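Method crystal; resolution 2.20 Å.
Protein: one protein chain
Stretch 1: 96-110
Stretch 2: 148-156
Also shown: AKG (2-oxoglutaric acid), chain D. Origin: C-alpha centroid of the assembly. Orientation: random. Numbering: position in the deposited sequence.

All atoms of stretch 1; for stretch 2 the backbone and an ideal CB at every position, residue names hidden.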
ATOM      1  N   LEU A  96      -4.995  10.136 -21.497  1.00 46.12           N
ATOM      2  CA  LEU A  96      -5.987  10.863 -20.711  1.00 45.36           C
ATOM      3  C   LEU A  96      -6.048  10.344 -19.257  1.00 44.45           C
ATOM      4  O   LEU A  96      -6.073  11.134 -18.321  1.00 43.94           O
ATOM      5  CB  LEU A  96      -7.376  10.827 -21.366  1.00 45.69           C
ATOM      6  CG  LEU A  96      -8.477  11.524 -20.561  1.00 44.69           C
ATOM      7  CD1 LEU A  96      -8.120  12.982 -20.360  1.00 46.09           C
ATOM      8  CD2 LEU A  96      -9.823  11.403 -21.239  1.00 44.41           C
ATOM      9  N   LEU A  97      -6.060   9.026 -19.083  1.00 45.01           N
ATOM     10  CA  LEU A  97      -6.044   8.434 -17.748  1.00 44.67           C
ATOM     11  C   LEU A  97      -4.847   8.946 -16.950  1.00 43.28           C
ATOM     12  O   LEU A  97      -4.985   9.384 -15.821  1.00 43.16           O
ATOM     13  CB  LEU A  97      -6.013   6.901 -17.835  1.00 46.10           C
ATOM     14  CG  LEU A  97      -6.061   6.066 -16.544  1.00 46.65           C
ATOM     15  CD1 LEU A  97      -6.857   4.775 -16.769  1.00 47.76           C
ATOM     16  CD2 LEU A  97      -4.671   5.759 -16.005  1.00 46.92           C
ATOM     17  N   HIS A  98      -3.676   8.899 -17.555  1.00 45.04           N
ATOM     18  CA  HIS A  98      -2.460   9.308 -16.875  1.00 45.39           C
ATOM     19  C   HIS A  98      -2.389  10.808 -16.604  1.00 44.04           C
ATOM     20  O   HIS A  98      -1.893  11.207 -15.564  1.00 42.75           O
ATOM     21  CB  HIS A  98      -1.241   8.830 -17.650  1.00 48.76           C
ATOM     22  CG  HIS A  98      -1.041   7.359 -17.562  1.00 50.02           C
ATOM     23  ND1 HIS A  98      -0.623   6.744 -16.405  1.00 50.52           N
ATOM     24  CD2 HIS A  98      -1.239   6.375 -18.465  1.00 53.05           C
ATOM     25  CE1 HIS A  98      -0.554   5.441 -16.601  1.00 50.01           C
ATOM     26  NE2 HIS A  98      -0.923   5.192 -17.842  1.00 52.58           N
ATOM     27  N   GLY A  99      -2.900  11.631 -17.513  1.00 44.50           N
ATOM     28  CA  GLY A  99      -2.957  13.083 -17.280  1.00 44.19           C
ATOM     29  C   GLY A  99      -3.790  13.441 -16.059  1.00 41.98           C
ATOM     30  O   GLY A  99      -3.384  14.270 -15.253  1.00 40.45           O
ATOM     31  N   LEU A 100      -4.946  12.793 -15.928  1.00 39.74           N
ATOM     32  CA  LEU A 100      -5.853  13.021 -14.801  1.00 38.48           C
ATOM     33  C   LEU A 100      -5.286  12.501 -13.481  1.00 38.00           C
ATOM     34  O   LEU A 100      -5.403  13.178 -12.451  1.00 37.72           O
ATOM     35  CB  LEU A 100      -7.222  12.389 -15.069  1.00 37.55           C
ATOM     36  CG  LEU A 100      -8.030  13.058 -16.175  1.00 38.46           C
ATOM     37  CD1 LEU A 100      -9.109  12.135 -16.725  1.00 38.29           C
ATOM     38  CD2 LEU A 100      -8.642  14.348 -15.692  1.00 38.57           C
ATOM     39  N   CYS A 101      -4.665  11.322 -13.511  1.00 37.30           N
ATOM     40  CA  CYS A 101      -4.018  10.770 -12.317  1.00 36.76           C
ATOM     41  C   CYS A 101      -2.847  11.643 -11.836  1.00 38.33           C
ATOM     42  O   CYS A 101      -2.705  11.861 -10.632  1.00 35.68           O
ATOM     43  CB  CYS A 101      -3.559   9.335 -12.557  1.00 36.34           C
ATOM     44  SG  CYS A 101      -4.921   8.152 -12.772  1.00 35.33           S
ATOM     45  N   LYS A 102      -2.025  12.140 -12.767  1.00 39.66           N
ATOM     46  CA  LYS A 102      -0.925  13.033 -12.404  1.00 42.36           C
ATOM     47  C   LYS A 102      -1.425  14.284 -11.698  1.00 41.08           C
ATOM     48  O   LYS A 102      -0.821  14.725 -10.740  1.00 39.65           O
ATOM     49  CB  LYS A 102      -0.100  13.443 -13.625  1.00 47.53           C
ATOM     50  CG  LYS A 102       0.856  12.364 -14.105  1.00 52.98           C
ATOM     51  CD  LYS A 102       1.662  12.838 -15.304  1.00 57.43           C
ATOM     52  CE  LYS A 102       2.271  11.673 -16.063  1.00 63.42           C
ATOM     53  NZ  LYS A 102       2.591  12.122 -17.445  1.00 71.42           N
ATOM     54  N   ARG A 103      -2.538  14.838 -12.168  1.00 41.33           N
ATOM     55  CA  ARG A 103      -3.122  16.018 -11.548  1.00 42.78           C
ATOM     56  C   ARG A 103      -3.768  15.732 -10.193  1.00 39.82           C
ATOM     57  O   ARG A 103      -3.634  16.527  -9.286  1.00 39.70           O
ATOM     58  CB  ARG A 103      -4.144  16.662 -12.472  1.00 45.84           C
ATOM     59  CG  ARG A 103      -3.508  17.493 -13.559  1.00 50.21           C
ATOM     60  CD  ARG A 103      -4.539  18.007 -14.541  1.00 55.26           C
ATOM     61  NE  ARG A 103      -3.972  18.058 -15.880  1.00 61.55           N
ATOM     62  CZ  ARG A 103      -3.080  18.957 -16.287  1.00 68.44           C
ATOM     63  NH1 ARG A 103      -2.657  19.947 -15.488  1.00 66.71           N
ATOM     64  NH2 ARG A 103      -2.622  18.881 -17.535  1.00 73.51           N
ATOM     65  N   LEU A 104      -4.490  14.624 -10.067  1.00 37.63           N
ATOM     66  CA  LEU A 104      -5.143  14.296  -8.793  1.00 36.37           C
ATOM     67  C   LEU A 104      -4.121  13.925  -7.717  1.00 35.67           C
ATOM     68  O   LEU A 104      -4.163  14.456  -6.600  1.00 34.81           O
ATOM     69  CB  LEU A 104      -6.169  13.181  -8.955  1.00 34.78           C
ATOM     70  CG  LEU A 104      -7.122  13.008  -7.758  1.00 34.65           C
ATOM     71  CD1 LEU A 104      -8.085  14.182  -7.635  1.00 34.35           C
ATOM     72  CD2 LEU A 104      -7.880  11.685  -7.906  1.00 33.57           C
ATOM     73  N   PHE A 105      -3.193  13.041  -8.073  1.00 34.87           N
ATOM     74  CA  PHE A 105      -2.287  12.436  -7.105  1.00 35.11           C
ATOM     75  C   PHE A 105      -0.938  13.123  -6.940  1.00 36.39           C
ATOM     76  O   PHE A 105      -0.303  12.980  -5.899  1.00 37.78           O
ATOM     77  CB  PHE A 105      -2.078  10.961  -7.457  1.00 34.23           C
ATOM     78  CG  PHE A 105      -3.342  10.156  -7.448  1.00 33.14           C
ATOM     79  CD1 PHE A 105      -4.110  10.064  -6.307  1.00 32.63           C
ATOM     80  CD2 PHE A 105      -3.758   9.480  -8.579  1.00 33.02           C
ATOM     81  CE1 PHE A 105      -5.280   9.307  -6.290  1.00 32.28           C
ATOM     82  CE2 PHE A 105      -4.925   8.719  -8.565  1.00 33.07           C
ATOM     83  CZ  PHE A 105      -5.694   8.634  -7.419  1.00 31.81           C
ATOM     84  N   GLY A 106      -0.480  13.848  -7.954  1.00 38.35           N
ATOM     85  CA  GLY A 106       0.810  14.514  -7.898  1.00 39.43           C
ATOM     86  C   GLY A 106       1.036  15.407  -6.691  1.00 41.51           C
ATOM     87  O   GLY A 106       2.111  15.355  -6.091  1.00 47.06           O
ATOM     88  N   PRO A 107       0.051  16.249  -6.328  1.00 43.22           N
ATOM     89  CA  PRO A 107       0.301  17.211  -5.233  1.00 46.68           C
ATOM     90  C   PRO A 107       0.578  16.600  -3.842  1.00 47.90           C
ATOM     91  O   PRO A 107       1.571  16.966  -3.215  1.00 53.79           O
ATOM     92  CB  PRO A 107      -0.968  18.063  -5.216  1.00 45.65           C
ATOM     93  CG  PRO A 107      -1.451  18.007  -6.625  1.00 46.04           C
ATOM     94  CD  PRO A 107      -1.157  16.608  -7.086  1.00 43.44           C
ATOM     95  N   GLU A 108      -0.267  15.680  -3.388  1.00 45.66           N
ATOM     96  CA  GLU A 108      -0.148  15.114  -2.052  1.00 46.82           C
ATOM     97  C   GLU A 108       0.583  13.772  -2.014  1.00 45.54           C
ATOM     98  O   GLU A 108       1.220  13.468  -1.008  1.00 44.85           O
ATOM     99  CB  GLU A 108      -1.528  14.975  -1.394  1.00 50.31           C
ATOM    100  CG  GLU A 108      -2.265  16.300  -1.173  1.00 53.24           C
ATOM    101  CD  GLU A 108      -3.775  16.136  -0.963  1.00 56.30           C
ATOM    102  OE1 GLU A 108      -4.475  15.498  -1.815  1.00 48.42           O
ATOM    103  OE2 GLU A 108      -4.266  16.687   0.055  1.00 54.15           O
ATOM    104  N   SER A 109       0.521  12.981  -3.089  1.00 43.72           N
ATOM    105  CA  SER A 109       1.129  11.629  -3.094  1.00 43.68           C
ATOM    106  C   SER A 109       2.355  11.399  -3.981  1.00 43.98           C
ATOM    107  O   SER A 109       3.221  10.615  -3.598  1.00 45.52           O
ATOM    108  CB  SER A 109       0.075  10.599  -3.461  1.00 41.90           C
ATOM    109  OG  SER A 109      -0.984  10.675  -2.533  1.00 42.20           O
ATOM    110  N   GLY A 110       2.429  12.064  -5.140  1.00 44.09           N
ATOM    111  CA  GLY A 110       3.428  11.754  -6.184  1.00 42.10           C
ATOM    112  C   GLY A 110       2.846  10.714  -7.129  1.00 42.11           C
ATOM    113  O   GLY A 110       1.865  10.979  -7.815  1.00 43.37           O
ATOM    114  N   UNK A 148      -9.308  14.192   4.115  1.00 38.73           N
ATOM    115  CA  UNK A 148      -8.461  13.175   3.541  1.00 39.63           C
ATOM    116  C   UNK A 148      -7.778  13.675   2.271  1.00 39.88           C
ATOM    117  O   UNK A 148      -8.384  14.410   1.485  1.00 38.63           O
ATOM    118  CB  UNK A 148      -9.278  11.915   3.247  1.00 39.63           C
ATOM    119  N   UNK A 149      -6.520  13.262   2.049  1.00 37.75           N
ATOM    120  CA  UNK A 149      -5.960  13.480   0.744  1.00 39.24           C
ATOM    121  C   UNK A 149      -6.683  12.628  -0.287  1.00 38.06           C
ATOM    122  O   UNK A 149      -7.311  11.629   0.076  1.00 37.99           O
ATOM    123  CB  UNK A 149      -4.461  13.176   0.746  1.00 39.24           C
ATOM    124  N   UNK A 150      -6.571  13.021  -1.556  1.00 36.56           N
ATOM    125  CA  UNK A 150      -7.141  12.263  -2.646  1.00 36.74           C
ATOM    126  C   UNK A 150      -6.403  10.944  -2.687  1.00 36.70           C
ATOM    127  O   UNK A 150      -5.168  10.911  -2.622  1.00 40.61           O
ATOM    128  CB  UNK A 150      -7.046  13.011  -3.977  1.00 36.74           C
ATOM    129  N   UNK A 151      -7.174   9.862  -2.721  1.00 33.63           N
ATOM    130  CA  UNK A 151      -6.637   8.500  -2.673  1.00 33.40           C
ATOM    131  C   UNK A 151      -7.023   7.654  -3.864  1.00 31.64           C
ATOM    132  O   UNK A 151      -6.268   6.794  -4.260  1.00 30.78           O
ATOM    133  CB  UNK A 151      -7.105   7.802  -1.395  1.00 33.40           C
ATOM    134  N   UNK A 152      -8.206   7.878  -4.420  1.00 32.30           N
ATOM    135  CA  UNK A 152      -8.721   7.055  -5.497  1.00 33.75           C
ATOM    136  C   UNK A 152      -9.346   7.887  -6.599  1.00 32.75           C
ATOM    137  O   UNK A 152      -9.865   8.977  -6.354  1.00 32.98           O
ATOM    138  CB  UNK A 152      -9.746   6.057  -4.953  1.00 33.75           C
ATOM    139  N   UNK A 153      -9.292   7.346  -7.805  1.00 32.74           N
ATOM    140  CA  UNK A 153      -9.943   7.923  -8.969  1.00 34.52           C
ATOM    141  C   UNK A 153     -10.561   6.775  -9.758  1.00 34.85           C
ATOM    142  O   UNK A 153      -9.825   5.907 -10.231  1.00 35.02           O
ATOM    143  CB  UNK A 153      -8.962   8.729  -9.823  1.00 34.52           C
ATOM    144  N   UNK A 154     -11.891   6.788  -9.903  1.00 33.90           N
ATOM    145  CA  UNK A 154     -12.637   5.723 -10.590  1.00 36.52           C
ATOM    146  C   UNK A 154     -13.075   6.129 -11.991  1.00 37.54           C
ATOM    147  O   UNK A 154     -13.903   7.013 -12.151  1.00 40.22           O
ATOM    148  CB  UNK A 154     -13.866   5.329  -9.768  1.00 36.52           C
ATOM    149  N   UNK A 155     -12.532   5.455 -13.001  1.00 38.36           N
ATOM    150  CA  UNK A 155     -12.985   5.610 -14.379  1.00 38.31           C
ATOM    151  C   UNK A 155     -13.978   4.498 -14.616  1.00 38.17           C
ATOM    152  O   UNK A 155     -13.570   3.370 -14.845  1.00 40.85           O
ATOM    153  CB  UNK A 155     -11.831   5.566 -15.382  1.00 38.31           C
ATOM    154  N   UNK A 156     -15.274   4.793 -14.549  1.00 37.59           N
ATOM    155  CA  UNK A 156     -16.297   3.759 -14.664  1.00 37.22           C
ATOM    156  C   UNK A 156     -16.937   3.809 -16.039  1.00 38.21           C
ATOM    157  O   UNK A 156     -17.786   4.656 -16.313  1.00 41.39           O
ATOM    158  CB  UNK A 156     -17.359   3.921 -13.575  1.00 37.22           C
TER
HETATM  159  C1  AKG D 302     -18.505  -0.088  -6.170  1.00 48.84           C
HETATM  160  O1  AKG D 302     -17.721   0.430  -5.376  1.00 43.42           O
HETATM  161  O2  AKG D 302     -18.726  -1.378  -6.256  1.00 57.14           O
HETATM  162  C2  AKG D 302     -19.328   0.721  -7.183  1.00 51.08           C
HETATM  163  O5  AKG D 302     -19.531   1.896  -6.941  1.00 37.44           O
HETATM  164  C3  AKG D 302     -19.839   0.087  -8.451  1.00 44.68           C
HETATM  165  C4  AKG D 302     -20.749   1.013  -9.241  1.00 38.04           C
HETATM  166  C5  AKG D 302     -21.307   0.409 -10.500  1.00 49.99           C
HETATM  167  O3  AKG D 302     -20.787  -0.735 -10.880  1.00 52.71           O
HETATM  168  O4  AKG D 302     -22.182   0.964 -11.125  1.00 41.12           O

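Stretch 2 runs against the helix of stretch 1 in a nearly antiparallel sense, its strand part, 152-156, lying at an angle of 156° to helix 96-105.

At position 148 the CA-to-CB bond points away and no atom of stretch 1 lies near, so stretch 1 sets no preference. The residue is S148, whose OG donates to the backbone O of position 149 at 2.9 Å.

Position 149 points toward stretch 1, with its ideal CB 3.5 Å from E108 OE1. A compact side chain suits this spot, and phi of -67° admits proline. It is P149, whose CB packs 3.7 Å from E108 OE1.

Position 150 also points toward stretch 1. Its backbone N donates to E108 OE1 (3.3 Å, 162°), a bond that any residue except proline could make. The ideal CB lies 3.8 Å from L104 CG, which favours a side chain with aliphatic carbons, while the nearby carboxylate would make a basic end plausible. The deposited residue is E150: its CG rests 3.6 Å from L104 CD1, and its carboxylate stays clear of that of E108, the closest oxygens, E150 OE2 and E108 OE1, being 5.9 Å apart. Its backbone O accepts from a water at 2.7 Å, and the same water lies 2.5 Å from S109 OG.

Positions 151 and 152 point away, leaving their side chains little constrained by stretch 1; the contacts here come from backbone. At 151, S151 O is 3.4 Å from F105 CE1. At 152, M152 N approaches the edge of the F105 ring, 3.8 Å from CE1.

Position 153 points toward a wholly apolar patch: its ideal CB is 3.7 Å from L104 CD2 and 4.1 Å from F105 CZ. Leucine, isoleucine, valine or methionine would be reasonable. L153 places CB 3.7 Å from L104 CD2 and carries CD2 to 4.2 Å from both L100 CB and C101 SG.

Position 154 is out of reach of stretch 1; it is N154.

Position 155 points toward the helix again, but its ideal CB is still 5.2 Å from L97 CD1. That gap calls for a large apolar side chain, aromatic or long aliphatic. F155 (chi1 m) fills it. L97 CG sits over one ring face, 4.2 Å from the centroid, in a CH-pi contact, whereas L100 CD1 meets the edge 3.7 Å from CE2.

Position 156 is beyond stretch 1. The residue is L156, whose CD1 comes 3.6 Å from C5 of the bound 2-oxoglutaric acid.

Stretch 2 148-156: SPESMLNFL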
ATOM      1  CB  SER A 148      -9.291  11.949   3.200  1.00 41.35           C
ATOM      2  OG  SER A 148      -8.487  10.923   2.662  1.00 51.61           O
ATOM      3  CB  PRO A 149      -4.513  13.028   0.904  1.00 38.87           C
ATOM      4  CG  PRO A 149      -4.635  11.914   1.881  1.00 40.43           C
ATOM      5  CD  PRO A 149      -5.619  12.461   2.886  1.00 39.95           C
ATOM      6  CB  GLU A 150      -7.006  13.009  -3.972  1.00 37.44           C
ATOM      7  CG  GLU A 150      -7.803  14.317  -4.054  1.00 38.89           C
ATOM      8  CD  GLU A 150      -9.322  14.116  -4.016  1.00 38.52           C
ATOM      9  OE1 GLU A 150      -9.822  12.988  -4.255  1.00 39.44           O
ATOM     10  OE2 GLU A 150     -10.035  15.101  -3.755  1.00 38.73           O
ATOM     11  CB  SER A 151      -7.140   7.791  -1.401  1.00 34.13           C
ATOM     12  OG  SER A 151      -8.550   7.783  -1.377  1.00 32.66           O
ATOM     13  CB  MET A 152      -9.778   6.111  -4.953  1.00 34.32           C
ATOM     14  CG  MET A 152      -9.268   5.151  -3.910  1.00 37.58           C
ATOM     15  SD  MET A 152     -10.603   4.136  -3.285  1.00 44.37           S
ATOM     16  CE  MET A 152      -9.697   2.784  -2.539  1.00 50.85           C
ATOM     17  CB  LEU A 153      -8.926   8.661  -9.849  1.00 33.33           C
ATOM     18  CG  LEU A 153      -9.493   9.464 -11.021  1.00 34.74           C
ATOM     19  CD1 LEU A 153     -10.668  10.353 -10.605  1.00 34.15           C
ATOM     20  CD2 LEU A 153      -8.377  10.293 -11.649  1.00 34.16           C
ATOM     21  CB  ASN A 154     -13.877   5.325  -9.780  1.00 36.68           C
ATOM     22  CG  ASN A 154     -14.488   4.007 -10.243  1.00 40.39           C
ATOM     23  OD1 ASN A 154     -14.394   3.623 -11.418  1.00 40.71           O
ATOM     24  ND2 ASN A 154     -15.110   3.297  -9.309  1.00 38.24           N
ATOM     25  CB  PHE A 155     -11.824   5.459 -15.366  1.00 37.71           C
ATOM     26  CG  PHE A 155     -10.756   6.516 -15.234  1.00 37.17           C
ATOM     27  CD1 PHE A 155      -9.797   6.429 -14.236  1.00 34.89           C
ATOM     28  CD2 PHE A 155     -10.667   7.557 -16.158  1.00 36.58           C
ATOM     29  CE1 PHE A 155      -8.799   7.385 -14.126  1.00 35.18           C
ATOM     30  CE2 PHE A 155      -9.671   8.522 -16.052  1.00 36.08           C
ATOM     31  CZ  PHE A 155      -8.736   8.434 -15.042  1.00 35.54           C
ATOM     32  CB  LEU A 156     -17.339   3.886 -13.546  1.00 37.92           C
ATOM     33  CG  LEU A 156     -18.176   2.603 -13.298  1.00 39.57           C
ATOM     34  CD1 LEU A 156     -18.849   2.613 -11.926  1.00 40.84           C
ATOM     35  CD2 LEU A 156     -19.228   2.369 -14.378  1.00 39.11           C
TER
HETATM   36  O   HOH W   1      -2.889  12.155  -3.347  1.00 29.86           O
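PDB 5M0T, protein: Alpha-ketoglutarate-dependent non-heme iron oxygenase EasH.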